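Local coordinates for DUF192 domain-containing protein (Novosphingobium aromaticivorans, PDB 3M7A) that is of unknown function, but belongs to the DUF192 (COG1430) family and is probably a secreted or lipid-attached protein of the bacterial cell envelope, at residues 92-98 against 134-140; 86-90 against 112-118; 75-81 against 104-110; 56-60 against 122-126. All blocks are in the same frame, centred on the assembly; numbering follows the deposited sequence.

Two of these contacts lie on the same side of the molecule and touch: interaction 1 fastens the carboxy-terminal strand to the turn before strand 95-102, and interaction 2 pairs strand 84-89 with the approach to strand 118-123. Interaction 2 is the most buried and almost wholly backbone and apolar; interaction 1 is only partly buried and adds charged arginine side chains. Interaction 3 is a surface contact between two loops, with an exposed salt bridge, yet its Phe75 and Leu110 pack on Phe88 and Ile86 of interaction 2. Interaction 4, across the chain's centre from interaction 2, depends on one asparagine amide and a water, and meets it through Ile122 on Ile87.

Interaction 1. Residues 92-98 against 134-140; sequences DRRVMNI and PGDKVEW
Arg93 lays its guanidinium flat on the ring of Trp140, planes at 13° and centres 3.9 Å apart, a cation-pi stack on the carboxy-terminal residue. A single beta bridge, Arg94 with Lys137 at CA-CA 4.5 Å, ties strand 137-139 to the turn before strand 95-102. Arg93 has positive phi (62/26), and its O accepts from Val138 N at 2.8 Å. Further along, Val95 N donates to Asp136 O at 2.9 Å and Val95 O accepts from Gly135 N at 2.8 Å; Gly135 itself sits at phi 98°. Val95 (t) meets Val138 (t), CG2 to CG2 3.6 Å; Val95 also touches Ile87, and Val138 touches Val89, of strand 84-89. Asp92 OD1 closes an Asx turn on Arg94 N (3.1 Å), while Lys137 NZ reaches Asp92 O at 2.7 Å. The extended Arg94 (mtt) donates from NH1 to Gly135 O at 2.8 Å. Arg93 NH1 bonds Trp140 O at 3.1 Å and makes a salt bridge to Glu139 OE1 at 2.9 Å.

Interaction 2. Residues 86-90 against 112-118; sequences IIFVG and AAGPTLA
Phe88 and Val89, adjacent on strand 84-89, bury the most surface, followed by Ala118. Phe88 (chi1 m, chi2 -86°) stands its ring against Ala112, with CD1 3.4 Å from Ala112 CB; Thr116 CG2 lies at the ring edge, 4.3 Å from Phe88 CD1. Val89 (t) is the pairing residue: it and Ala118 form an antiparallel hydrogen-bonded pair, CA-CA 5.0 Å, with Val89 CB 4.0 Å from Ala118 CB on one face of the sheet. Val89 N donates to Ala118 O at 2.8 Å, and Val89 O takes two hydrogens, from Leu117 N at 2.9 Å and from Ala118 N at 3.3 Å. Leu117 is kinked (phi/psi -75/-39) ahead of the extended Ala118 (-152/161). The chain turns a corner at Ala113 and Gly114, held by Thr116 OG1 donating to Gly114 O at 2.8 Å; strand 110-112 belongs to a separate small sheet. Leu117 and Ala118 thus sit opposite one residue, Val89: a classic beta bulge where strand 118-123 begins to pair with the end of strand 84-89.

Interaction 3. Residues 75-81 against 104-110; sequences FWMRNTV and PYDETPL
Backbone hydrogen bonds set the register. Phe75 and Leu110 form an antiparallel hydrogen-bonded pair, CA-CA 4.9 Å, with Phe75 N to Leu110 O at 2.9 Å and Leu110 N to Phe75 O at 2.8 Å; farther along, Met77 N donates to Asp106 O at 2.9 Å. A type II turn from Met77 to Thr80, with Asn79 at 60/11, brings round Thr80 O and Met77 O, and Tyr105 N reaches them by weak bonds of 3.0 and 3.1 Å. Within 104-110, Asp106 OD1 forms an Asx turn with Thr108 N (3.0 Å) and accepts from Thr108 OG1 (2.6 Å). The charged pair is an exposed salt bridge, Arg78 NE to Glu107 OE2 at 3.0 Å. Apolar packing is looser: Phe75 CB to Leu110 CB 4.3 Å, selenomethionine Met77 CG to Leu110 CD1 4.4 Å, and Val81 CG2 to Tyr105 CZ 4.2 Å. These loops continue the two-stranded sheet 72-75/110-112, with Phe75 and Leu110 packed on Ile86 of strand 84-89 and Met77 touching Leu84 of that strand and Ala102 of strand 95-102.

Interaction 4. Residues 56-60 against 122-126; sequences ELGDE and INGGL
Both hydrogens of the Asn123 side-chain amide are used by the loop 56-60: ND2 donates to Leu57 O at 2.9 Å (angle 164°) and to Asp59 OD1 at 2.9 Å (145°). The chi1 of Asn123 is m (-83°), with its CA-to-CB bond pointing toward the loop, and Asp59 (chi1 -80°, chi2 -5°) brings its carboxylate round to meet it. The backbone is served separately. Asn123 N donates to a water at 2.9 Å, and this water donates in turn to Gly58 O at 2.9 Å, so the two backbones are joined without a direct bond; the closest CA pair, Asp59 with Asn123, is 6.2 Å apart. Asn123 also ends strand 118-123 and opens a type II beta turn to Leu126, in which Leu126 N returns to Asn123 O at 3.0 Å. Gly124 lies at -55/134 and Gly125 at 83/-9, a positive phi that favours glycine, and Gly125 is the N-cap of helix 126-130. This strand-turn-helix junction is where the loop ahead of strand 61-66 docks. Asp85 OD1 takes the hydrogen of Gly125 N, and Glu61 OE1 that of Gly58 N. The leucine methyls touch backbone: Leu57 (tp) brings CD2 to 4.2 Å from Ile122 C, and Leu126 (tp), whose side chain also touches Phe36, places CD2 3.5 Å from Asp59 O.

Interaction 1. Residues 92-98 against 134-140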
loop_
_atom_site.group_PDB
_atom_site.type_symbol
_atom_site.label_atom_id
_atom_site.label_comp_id
_atom_site.label_asym_id
_atom_site.label_seq_id
_atom_site.Cartn_x
_atom_site.Cartn_y
_atom_site.Cartn_z
ATOM N N ASP A 92 -14.502 4.547 -3.957
ATOM C CA ASP A 92 -14.698 5.718 -3.137
ATOM C C ASP A 92 -13.471 6.089 -2.300
ATOM O O ASP A 92 -13.570 6.912 -1.389
ATOM C CB ASP A 92 -15.903 5.497 -2.202
ATOM C CG ASP A 92 -15.732 4.282 -1.292
ATOM O OD1 ASP A 92 -14.705 3.559 -1.425
ATOM O OD2 ASP A 92 -16.621 3.984 -0.468
ATOM N N ARG A 93 -12.314 5.511 -2.622
ATOM C CA ARG A 93 -11.070 5.720 -1.886
ATOM C C ARG A 93 -11.142 5.263 -0.427
ATOM O O ARG A 93 -10.343 5.699 0.392
ATOM C CB ARG A 93 -10.540 7.145 -2.018
ATOM C CG ARG A 93 -10.159 7.511 -3.436
ATOM C CD ARG A 93 -9.301 8.738 -3.462
ATOM N NE ARG A 93 -8.908 9.091 -4.819
ATOM C CZ ARG A 93 -7.836 9.809 -5.161
ATOM N NH1 ARG A 93 -7.021 10.355 -4.242
ATOM N NH2 ARG A 93 -7.580 9.976 -6.454
ATOM N N ARG A 94 -12.019 4.308 -0.117
ATOM C CA ARG A 94 -12.055 3.741 1.232
ATOM C C ARG A 94 -11.500 2.316 1.222
ATOM O O ARG A 94 -11.662 1.551 0.256
ATOM C CB ARG A 94 -13.469 3.785 1.819
ATOM C CG ARG A 94 -13.943 5.181 2.057
ATOM C CD ARG A 94 -15.306 5.235 2.747
ATOM N NE ARG A 94 -15.701 6.636 2.943
ATOM C CZ ARG A 94 -15.274 7.437 3.922
ATOM N NH1 ARG A 94 -14.415 7.003 4.843
ATOM N NH2 ARG A 94 -15.672 8.708 3.954
ATOM N N VAL A 95 -10.879 1.941 2.338
ATOM C CA VAL A 95 -10.362 0.587 2.506
ATOM C C VAL A 95 -11.539 -0.386 2.523
ATOM O O VAL A 95 -12.484 -0.224 3.288
ATOM C CB VAL A 95 -9.543 0.472 3.810
ATOM C CG1 VAL A 95 -9.087 -0.983 4.051
ATOM C CG2 VAL A 95 -8.348 1.444 3.838
HETATM N N MSE A 96 -11.471 -1.401 1.665
HETATM C CA MSE A 96 -12.451 -2.479 1.637
HETATM C C MSE A 96 -12.075 -3.618 2.581
HETATM O O MSE A 96 -12.921 -4.147 3.311
HETATM C CB MSE A 96 -12.578 -3.063 0.229
HETATM C CG MSE A 96 -13.118 -2.093 -0.788
HETATM SE SE MSE A 96 -13.267 -2.859 -2.561
HETATM C CE MSE A 96 -11.410 -3.172 -2.928
ATOM N N ASN A 97 -10.818 -4.018 2.531
ATOM C CA ASN A 97 -10.342 -5.163 3.245
ATOM C C ASN A 97 -8.815 -5.107 3.281
ATOM O O ASN A 97 -8.163 -4.385 2.497
ATOM C CB ASN A 97 -10.819 -6.499 2.643
ATOM C CG ASN A 97 -10.230 -6.813 1.281
ATOM O OD1 ASN A 97 -10.446 -6.078 0.307
ATOM N ND2 ASN A 97 -9.520 -7.933 1.198
ATOM N N ILE A 98 -8.243 -5.841 4.234
ATOM C CA ILE A 98 -6.811 -5.888 4.438
ATOM C C ILE A 98 -6.396 -7.361 4.472
ATOM O O ILE A 98 -7.001 -8.145 5.210
ATOM C CB ILE A 98 -6.423 -5.195 5.768
ATOM C CG1 ILE A 98 -6.907 -3.719 5.800
ATOM C CG2 ILE A 98 -4.894 -5.295 5.990
ATOM C CD1 ILE A 98 -6.699 -3.035 7.128
ATOM N N PRO A 134 -10.929 -1.232 7.665
ATOM C CA PRO A 134 -11.856 -1.052 6.564
ATOM C C PRO A 134 -12.755 0.147 6.814
ATOM O O PRO A 134 -13.213 0.383 7.945
ATOM C CB PRO A 134 -12.629 -2.372 6.534
ATOM C CG PRO A 134 -11.640 -3.390 7.072
ATOM C CD PRO A 134 -10.928 -2.629 8.167
ATOM N N GLY A 135 -13.005 0.914 5.753
ATOM C CA GLY A 135 -13.722 2.173 5.835
ATOM C C GLY A 135 -12.858 3.425 5.878
ATOM O O GLY A 135 -13.334 4.524 5.550
ATOM N N ASP A 136 -11.594 3.295 6.256
ATOM C CA ASP A 136 -10.715 4.455 6.332
ATOM C C ASP A 136 -10.465 5.002 4.932
ATOM O O ASP A 136 -10.500 4.286 3.933
ATOM C CB ASP A 136 -9.382 4.082 6.963
ATOM C CG ASP A 136 -9.492 3.817 8.447
ATOM O OD1 ASP A 136 -10.596 3.964 9.035
ATOM O OD2 ASP A 136 -8.461 3.433 9.000
ATOM N N LYS A 137 -10.262 6.313 4.879
ATOM C CA LYS A 137 -10.104 7.036 3.613
ATOM C C LYS A 137 -8.620 7.070 3.265
ATOM O O LYS A 137 -7.765 7.531 4.047
ATOM C CB LYS A 137 -10.673 8.457 3.718
ATOM C CG LYS A 137 -10.796 9.205 2.386
ATOM C CD LYS A 137 -12.115 8.814 1.661
ATOM C CE LYS A 137 -12.510 9.758 0.547
ATOM N NZ LYS A 137 -13.760 9.294 -0.154
ATOM N N VAL A 138 -8.307 6.641 2.052
ATOM C CA VAL A 138 -6.937 6.660 1.525
ATOM C C VAL A 138 -6.848 7.713 0.436
ATOM O O VAL A 138 -7.707 7.749 -0.453
ATOM C CB VAL A 138 -6.539 5.268 0.975
ATOM C CG1 VAL A 138 -5.087 5.259 0.479
ATOM C CG2 VAL A 138 -6.813 4.166 2.028
ATOM N N GLU A 139 -5.842 8.582 0.513
ATOM C CA GLU A 139 -5.669 9.648 -0.468
ATOM C C GLU A 139 -4.241 9.691 -0.973
ATOM O O GLU A 139 -3.287 9.409 -0.251
ATOM C CB GLU A 139 -6.015 11.002 0.155
ATOM C CG GLU A 139 -7.462 11.165 0.556
ATOM C CD GLU A 139 -8.404 11.404 -0.614
ATOM O OE1 GLU A 139 -7.931 11.530 -1.775
ATOM O OE2 GLU A 139 -9.633 11.478 -0.364
ATOM N N TRP A 140 -4.143 10.017 -2.249
ATOM C CA TRP A 140 -2.883 10.189 -2.941
ATOM C C TRP A 140 -3.056 11.268 -4.003
ATOM O O TRP A 140 -4.220 11.683 -4.260
ATOM C CB TRP A 140 -2.438 8.876 -3.618
ATOM C CG TRP A 140 -3.481 8.336 -4.582
ATOM C CD1 TRP A 140 -3.601 8.617 -5.925
ATOM C CD2 TRP A 140 -4.586 7.472 -4.277
ATOM N NE1 TRP A 140 -4.674 7.973 -6.447
ATOM C CE2 TRP A 140 -5.306 7.265 -5.470
ATOM C CE3 TRP A 140 -5.026 6.832 -3.120
ATOM C CZ2 TRP A 140 -6.449 6.468 -5.523
ATOM C CZ3 TRP A 140 -6.164 6.031 -3.180
ATOM C CH2 TRP A 140 -6.841 5.847 -4.372
ATOM O OXT TRP A 140 -2.057 11.689 -4.604
HETATM O O HOH W 1 -5.343 11.785 -6.946
HETATM O O HOH W 2 -16.002 10.416 1.537
#

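Interaction 2. Residues 86-90 against 112-118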
loop_
_atom_site.group_PDB
_atom_site.type_symbol
_atom_site.label_atom_id
_atom_site.label_comp_id
_atom_site.label_asym_id
_atom_site.label_seq_id
_atom_site.Cartn_x
_atom_site.Cartn_y
_atom_site.Cartn_z
ATOM N N ILE A 86 -1.529 -5.856 3.089
ATOM C CA ILE A 86 -2.015 -5.455 1.773
ATOM C C ILE A 86 -3.409 -4.842 1.948
ATOM O O ILE A 86 -4.367 -5.526 2.282
ATOM C CB ILE A 86 -2.015 -6.621 0.772
ATOM C CG1 ILE A 86 -0.638 -7.327 0.757
ATOM C CG2 ILE A 86 -2.350 -6.132 -0.642
ATOM C CD1 ILE A 86 -0.500 -8.443 -0.301
ATOM N N ILE A 87 -3.480 -3.528 1.727
ATOM C CA ILE A 87 -4.673 -2.748 2.001
ATOM C C ILE A 87 -5.353 -2.426 0.680
ATOM O O ILE A 87 -4.804 -1.716 -0.158
ATOM C CB ILE A 87 -4.262 -1.444 2.737
ATOM C CG1 ILE A 87 -3.504 -1.738 4.046
ATOM C CG2 ILE A 87 -5.480 -0.539 2.945
ATOM C CD1 ILE A 87 -2.751 -0.552 4.637
ATOM N N PHE A 88 -6.535 -2.989 0.470
ATOM C CA PHE A 88 -7.244 -2.860 -0.805
ATOM C C PHE A 88 -8.250 -1.701 -0.704
ATOM O O PHE A 88 -9.047 -1.639 0.250
ATOM C CB PHE A 88 -8.005 -4.137 -1.112
ATOM C CG PHE A 88 -7.142 -5.354 -1.268
ATOM C CD1 PHE A 88 -6.553 -5.669 -2.482
ATOM C CD2 PHE A 88 -6.928 -6.219 -0.216
ATOM C CE1 PHE A 88 -5.805 -6.815 -2.637
ATOM C CE2 PHE A 88 -6.140 -7.365 -0.366
ATOM C CZ PHE A 88 -5.597 -7.663 -1.578
ATOM N N VAL A 89 -8.197 -0.812 -1.688
ATOM C CA VAL A 89 -8.953 0.431 -1.672
ATOM C C VAL A 89 -9.991 0.413 -2.814
ATOM O O VAL A 89 -9.656 0.138 -3.977
ATOM C CB VAL A 89 -8.002 1.632 -1.816
ATOM C CG1 VAL A 89 -8.807 2.941 -1.832
ATOM C CG2 VAL A 89 -6.931 1.629 -0.735
ATOM N N GLY A 90 -11.245 0.686 -2.456
ATOM C CA GLY A 90 -12.334 0.751 -3.408
ATOM C C GLY A 90 -12.492 2.074 -4.128
ATOM O O GLY A 90 -11.663 2.983 -4.008
ATOM N N ALA A 112 -8.819 -8.993 -3.239
ATOM C CA ALA A 112 -9.591 -7.829 -2.842
ATOM C C ALA A 112 -11.049 -8.229 -2.670
ATOM O O ALA A 112 -11.525 -9.189 -3.279
ATOM C CB ALA A 112 -9.483 -6.712 -3.921
ATOM N N ALA A 113 -11.786 -7.407 -1.915
ATOM C CA ALA A 113 -13.208 -7.631 -1.721
ATOM C C ALA A 113 -14.020 -7.367 -2.973
ATOM O O ALA A 113 -15.159 -7.784 -3.041
ATOM C CB ALA A 113 -13.707 -6.716 -0.611
ATOM N N GLY A 114 -13.461 -6.662 -3.949
ATOM C CA GLY A 114 -14.187 -6.257 -5.144
ATOM C C GLY A 114 -13.335 -5.372 -6.022
ATOM O O GLY A 114 -12.120 -5.274 -5.802
ATOM N N PRO A 115 -13.958 -4.663 -6.986
ATOM C CA PRO A 115 -13.239 -3.710 -7.832
ATOM C C PRO A 115 -12.299 -2.845 -7.003
ATOM O O PRO A 115 -12.694 -2.261 -6.004
ATOM C CB PRO A 115 -14.367 -2.927 -8.503
ATOM C CG PRO A 115 -15.486 -3.932 -8.606
ATOM C CD PRO A 115 -15.389 -4.773 -7.348
ATOM N N THR A 116 -11.053 -2.830 -7.439
ATOM C CA THR A 116 -9.961 -2.279 -6.650
ATOM C C THR A 116 -9.354 -1.074 -7.382
ATOM O O THR A 116 -8.731 -1.233 -8.445
ATOM C CB THR A 116 -8.876 -3.329 -6.454
ATOM O OG1 THR A 116 -9.462 -4.530 -5.943
ATOM C CG2 THR A 116 -7.797 -2.850 -5.496
ATOM N N LEU A 117 -9.571 0.126 -6.837
ATOM C CA LEU A 117 -8.998 1.359 -7.368
ATOM C C LEU A 117 -7.510 1.474 -7.040
ATOM O O LEU A 117 -6.734 1.993 -7.841
ATOM C CB LEU A 117 -9.794 2.547 -6.806
ATOM C CG LEU A 117 -9.282 3.916 -7.245
ATOM C CD1 LEU A 117 -9.420 4.115 -8.764
ATOM C CD2 LEU A 117 -10.054 5.006 -6.504
ATOM N N ALA A 118 -7.125 1.059 -5.838
ATOM C CA ALA A 118 -5.734 1.162 -5.402
ATOM C C ALA A 118 -5.437 0.076 -4.385
ATOM O O ALA A 118 -6.337 -0.466 -3.762
ATOM C CB ALA A 118 -5.457 2.558 -4.807
#

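Interaction 3. Residues 75-81 against 104-110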
loop_
_atom_site.group_PDB
_atom_site.type_symbol
_atom_site.label_atom_id
_atom_site.label_comp_id
_atom_site.label_asym_id
_atom_site.label_seq_id
_atom_site.Cartn_x
_atom_site.Cartn_y
_atom_site.Cartn_z
ATOM N N PHE A 75 -3.517 -10.667 -5.085
ATOM C CA PHE A 75 -2.078 -10.556 -4.856
ATOM C C PHE A 75 -1.503 -11.899 -4.405
ATOM O O PHE A 75 -2.234 -12.827 -4.048
ATOM C CB PHE A 75 -1.807 -9.450 -3.828
ATOM C CG PHE A 75 -1.800 -8.077 -4.425
ATOM C CD1 PHE A 75 -2.942 -7.505 -4.905
ATOM C CD2 PHE A 75 -0.630 -7.377 -4.552
ATOM C CE1 PHE A 75 -2.923 -6.262 -5.483
ATOM C CE2 PHE A 75 -0.611 -6.147 -5.111
ATOM C CZ PHE A 75 -1.753 -5.580 -5.596
ATOM N N TRP A 76 -0.184 -12.007 -4.422
ATOM C CA TRP A 76 0.523 -13.116 -3.798
ATOM C C TRP A 76 1.914 -12.662 -3.369
ATOM O O TRP A 76 2.281 -11.533 -3.606
ATOM C CB TRP A 76 0.612 -14.343 -4.717
ATOM C CG TRP A 76 1.458 -14.212 -5.951
ATOM C CD1 TRP A 76 1.961 -13.077 -6.498
ATOM C CD2 TRP A 76 1.864 -15.290 -6.803
ATOM N NE1 TRP A 76 2.653 -13.379 -7.652
ATOM C CE2 TRP A 76 2.616 -14.734 -7.846
ATOM C CE3 TRP A 76 1.687 -16.674 -6.761
ATOM C CZ2 TRP A 76 3.151 -15.512 -8.881
ATOM C CZ3 TRP A 76 2.233 -17.443 -7.769
ATOM C CH2 TRP A 76 2.965 -16.860 -8.807
HETATM N N MSE A 77 2.663 -13.565 -2.730
HETATM C CA MSE A 77 3.928 -13.232 -2.119
HETATM C C MSE A 77 5.108 -13.983 -2.742
HETATM O O MSE A 77 6.186 -14.028 -2.173
HETATM C CB MSE A 77 3.851 -13.455 -0.607
HETATM C CG MSE A 77 2.852 -12.541 0.091
HETATM SE SE MSE A 77 3.392 -10.676 0.143
HETATM C CE MSE A 77 4.592 -10.849 1.646
ATOM N N ARG A 78 4.933 -14.501 -3.961
ATOM C CA ARG A 78 6.067 -15.070 -4.678
ATOM C C ARG A 78 7.207 -14.031 -4.722
ATOM O O ARG A 78 6.970 -12.850 -5.009
ATOM C CB ARG A 78 5.667 -15.523 -6.088
ATOM C CG ARG A 78 6.864 -16.081 -6.896
ATOM C CD ARG A 78 6.555 -16.794 -8.192
ATOM N NE ARG A 78 6.100 -18.167 -7.975
ATOM C CZ ARG A 78 5.850 -19.034 -8.955
ATOM N NH1 ARG A 78 5.998 -18.680 -10.228
ATOM N NH2 ARG A 78 5.444 -20.261 -8.660
ATOM N N ASN A 79 8.435 -14.485 -4.422
ATOM C CA ASN A 79 9.633 -13.639 -4.413
ATOM C C ASN A 79 9.626 -12.466 -3.444
ATOM O O ASN A 79 10.517 -11.645 -3.510
ATOM C CB ASN A 79 9.970 -13.111 -5.825
ATOM C CG ASN A 79 10.317 -14.213 -6.797
ATOM O OD1 ASN A 79 10.980 -15.195 -6.421
ATOM N ND2 ASN A 79 9.921 -14.047 -8.047
ATOM N N THR A 80 8.658 -12.423 -2.540
ATOM C CA THR A 80 8.570 -11.357 -1.557
ATOM C C THR A 80 9.131 -11.876 -0.250
ATOM O O THR A 80 8.645 -12.860 0.318
ATOM C CB THR A 80 7.143 -10.802 -1.452
ATOM O OG1 THR A 80 6.714 -10.417 -2.772
ATOM C CG2 THR A 80 7.059 -9.619 -0.497
ATOM N N VAL A 81 10.160 -11.170 0.198
ATOM C CA VAL A 81 11.022 -11.572 1.308
ATOM C C VAL A 81 10.548 -11.062 2.673
ATOM O O VAL A 81 10.837 -11.670 3.718
ATOM C CB VAL A 81 12.455 -11.012 1.046
ATOM C CG1 VAL A 81 13.426 -11.361 2.160
ATOM C CG2 VAL A 81 12.950 -11.470 -0.330
ATOM N N PRO A 104 5.938 -14.124 3.582
ATOM C CA PRO A 104 6.981 -14.239 2.584
ATOM C C PRO A 104 6.924 -15.532 1.789
ATOM O O PRO A 104 6.741 -16.597 2.357
ATOM C CB PRO A 104 8.270 -14.130 3.401
ATOM C CG PRO A 104 7.872 -13.249 4.546
ATOM C CD PRO A 104 6.480 -13.679 4.879
ATOM N N TYR A 105 7.017 -15.413 0.471
ATOM C CA TYR A 105 7.097 -16.533 -0.462
ATOM C C TYR A 105 5.779 -17.295 -0.648
ATOM O O TYR A 105 5.709 -18.179 -1.509
ATOM C CB TYR A 105 8.236 -17.503 -0.117
ATOM C CG TYR A 105 9.523 -16.805 0.186
ATOM C CD1 TYR A 105 10.238 -16.175 -0.831
ATOM C CD2 TYR A 105 9.996 -16.685 1.500
ATOM C CE1 TYR A 105 11.386 -15.485 -0.577
ATOM C CE2 TYR A 105 11.182 -16.002 1.767
ATOM C CZ TYR A 105 11.861 -15.396 0.723
ATOM O OH TYR A 105 13.053 -14.731 0.942
ATOM N N ASP A 106 4.729 -16.931 0.087
ATOM C CA ASP A 106 3.472 -17.647 0.034
ATOM C C ASP A 106 2.733 -17.344 -1.270
ATOM O O ASP A 106 2.412 -16.190 -1.578
ATOM C CB ASP A 106 2.643 -17.253 1.266
ATOM C CG ASP A 106 1.350 -18.024 1.430
ATOM O OD1 ASP A 106 1.066 -18.954 0.641
ATOM O OD2 ASP A 106 0.610 -17.663 2.378
ATOM N N GLU A 107 2.419 -18.405 -2.018
ATOM C CA GLU A 107 1.718 -18.259 -3.295
ATOM C C GLU A 107 0.188 -18.265 -3.176
ATOM O O GLU A 107 -0.485 -18.083 -4.181
ATOM C CB GLU A 107 2.225 -19.309 -4.281
ATOM C CG GLU A 107 3.713 -19.070 -4.530
ATOM C CD GLU A 107 4.348 -20.011 -5.493
ATOM O OE1 GLU A 107 3.644 -20.752 -6.186
ATOM O OE2 GLU A 107 5.597 -19.958 -5.590
ATOM N N THR A 108 -0.335 -18.386 -1.960
ATOM C CA THR A 108 -1.765 -18.333 -1.720
ATOM C C THR A 108 -2.334 -17.004 -2.239
ATOM O O THR A 108 -1.771 -15.948 -1.963
ATOM C CB THR A 108 -2.069 -18.418 -0.215
ATOM O OG1 THR A 108 -1.442 -19.592 0.330
ATOM C CG2 THR A 108 -3.575 -18.454 0.041
ATOM N N PRO A 109 -3.446 -17.052 -2.993
ATOM C CA PRO A 109 -3.994 -15.810 -3.506
ATOM C C PRO A 109 -4.590 -14.983 -2.386
ATOM O O PRO A 109 -5.220 -15.523 -1.458
ATOM C CB PRO A 109 -5.081 -16.270 -4.485
ATOM C CG PRO A 109 -5.408 -17.670 -4.049
ATOM C CD PRO A 109 -4.149 -18.232 -3.511
ATOM N N LEU A 110 -4.437 -13.675 -2.516
ATOM C CA LEU A 110 -4.932 -12.712 -1.531
ATOM C C LEU A 110 -5.849 -11.768 -2.284
ATOM O O LEU A 110 -5.395 -10.814 -2.905
ATOM C CB LEU A 110 -3.758 -11.949 -0.919
ATOM C CG LEU A 110 -2.689 -12.842 -0.285
ATOM C CD1 LEU A 110 -1.496 -11.973 0.068
ATOM C CD2 LEU A 110 -3.265 -13.613 0.932
#

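Interaction 4. Residues 56-60 against 122-126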
loop_
_atom_site.group_PDB
_atom_site.type_symbol
_atom_site.label_atom_id
_atom_site.label_comp_id
_atom_site.label_asym_id
_atom_site.label_seq_id
_atom_site.Cartn_x
_atom_site.Cartn_y
_atom_site.Cartn_z
ATOM N N GLU A 56 14.112 -4.804 2.756
ATOM C CA GLU A 56 13.755 -3.848 3.796
ATOM C C GLU A 56 12.752 -2.820 3.299
ATOM O O GLU A 56 12.606 -2.583 2.118
ATOM C CB GLU A 56 14.998 -3.148 4.351
ATOM C CG GLU A 56 15.645 -2.180 3.374
ATOM C CD GLU A 56 16.821 -1.424 3.976
ATOM O OE1 GLU A 56 16.698 -0.915 5.117
ATOM O OE2 GLU A 56 17.865 -1.334 3.297
ATOM N N LEU A 57 12.021 -2.261 4.247
ATOM C CA LEU A 57 10.953 -1.290 4.031
ATOM C C LEU A 57 10.728 -0.607 5.377
ATOM O O LEU A 57 10.560 -1.278 6.401
ATOM C CB LEU A 57 9.655 -1.962 3.605
ATOM C CG LEU A 57 8.495 -1.026 3.211
ATOM C CD1 LEU A 57 8.775 -0.253 1.938
ATOM C CD2 LEU A 57 7.194 -1.841 3.115
ATOM N N GLY A 58 10.722 0.713 5.377
ATOM C CA GLY A 58 10.465 1.460 6.601
ATOM C C GLY A 58 8.985 1.542 6.923
ATOM O O GLY A 58 8.165 1.470 6.038
ATOM N N ASP A 59 8.654 1.755 8.198
ATOM C CA ASP A 59 7.251 1.915 8.604
ATOM C C ASP A 59 6.643 3.163 7.996
ATOM O O ASP A 59 5.429 3.287 7.913
ATOM C CB ASP A 59 7.126 1.989 10.130
ATOM C CG ASP A 59 7.185 0.631 10.817
ATOM O OD1 ASP A 59 7.224 -0.416 10.132
ATOM O OD2 ASP A 59 7.191 0.638 12.072
ATOM N N GLU A 60 7.497 4.103 7.598
ATOM C CA GLU A 60 7.143 5.366 6.979
ATOM C C GLU A 60 6.955 5.262 5.469
ATOM O O GLU A 60 6.690 6.269 4.809
ATOM C CB GLU A 60 8.255 6.401 7.307
ATOM C CG GLU A 60 9.576 6.346 6.488
ATOM C CD GLU A 60 10.576 5.271 6.920
ATOM O OE1 GLU A 60 10.343 4.528 7.876
ATOM O OE2 GLU A 60 11.652 5.210 6.279
ATOM N N ILE A 122 2.227 -2.011 3.105
ATOM C CA ILE A 122 3.057 -1.523 4.196
ATOM C C ILE A 122 3.583 -2.741 4.966
ATOM O O ILE A 122 3.198 -3.875 4.720
ATOM C CB ILE A 122 2.266 -0.577 5.122
ATOM C CG1 ILE A 122 1.120 -1.289 5.854
ATOM C CG2 ILE A 122 1.775 0.637 4.316
ATOM C CD1 ILE A 122 0.365 -0.368 6.826
ATOM N N ASN A 123 4.478 -2.506 5.906
ATOM C CA ASN A 123 5.072 -3.602 6.644
ATOM C C ASN A 123 4.039 -4.481 7.348
ATOM O O ASN A 123 3.029 -4.004 7.883
ATOM C CB ASN A 123 6.042 -3.051 7.695
ATOM C CG ASN A 123 7.394 -2.732 7.153
ATOM O OD1 ASN A 123 7.955 -3.506 6.392
ATOM N ND2 ASN A 123 7.955 -1.612 7.598
ATOM N N GLY A 124 4.335 -5.763 7.380
ATOM C CA GLY A 124 3.464 -6.719 7.997
ATOM C C GLY A 124 3.159 -6.357 9.425
ATOM O O GLY A 124 4.070 -6.054 10.205
ATOM N N GLY A 125 1.881 -6.438 9.780
ATOM C CA GLY A 125 1.408 -6.152 11.129
ATOM C C GLY A 125 1.185 -4.692 11.444
ATOM O O GLY A 125 0.646 -4.349 12.496
ATOM N N LEU A 126 1.615 -3.805 10.552
ATOM C CA LEU A 126 1.578 -2.393 10.833
ATOM C C LEU A 126 0.161 -1.838 10.846
ATOM O O LEU A 126 -0.134 -0.912 11.596
ATOM C CB LEU A 126 2.531 -1.601 9.882
ATOM C CG LEU A 126 2.747 -0.117 10.168
ATOM C CD1 LEU A 126 3.308 0.115 11.583
ATOM C CD2 LEU A 126 3.698 0.469 9.127
HETATM O O HOH W 3 5.586 0.154 5.916
#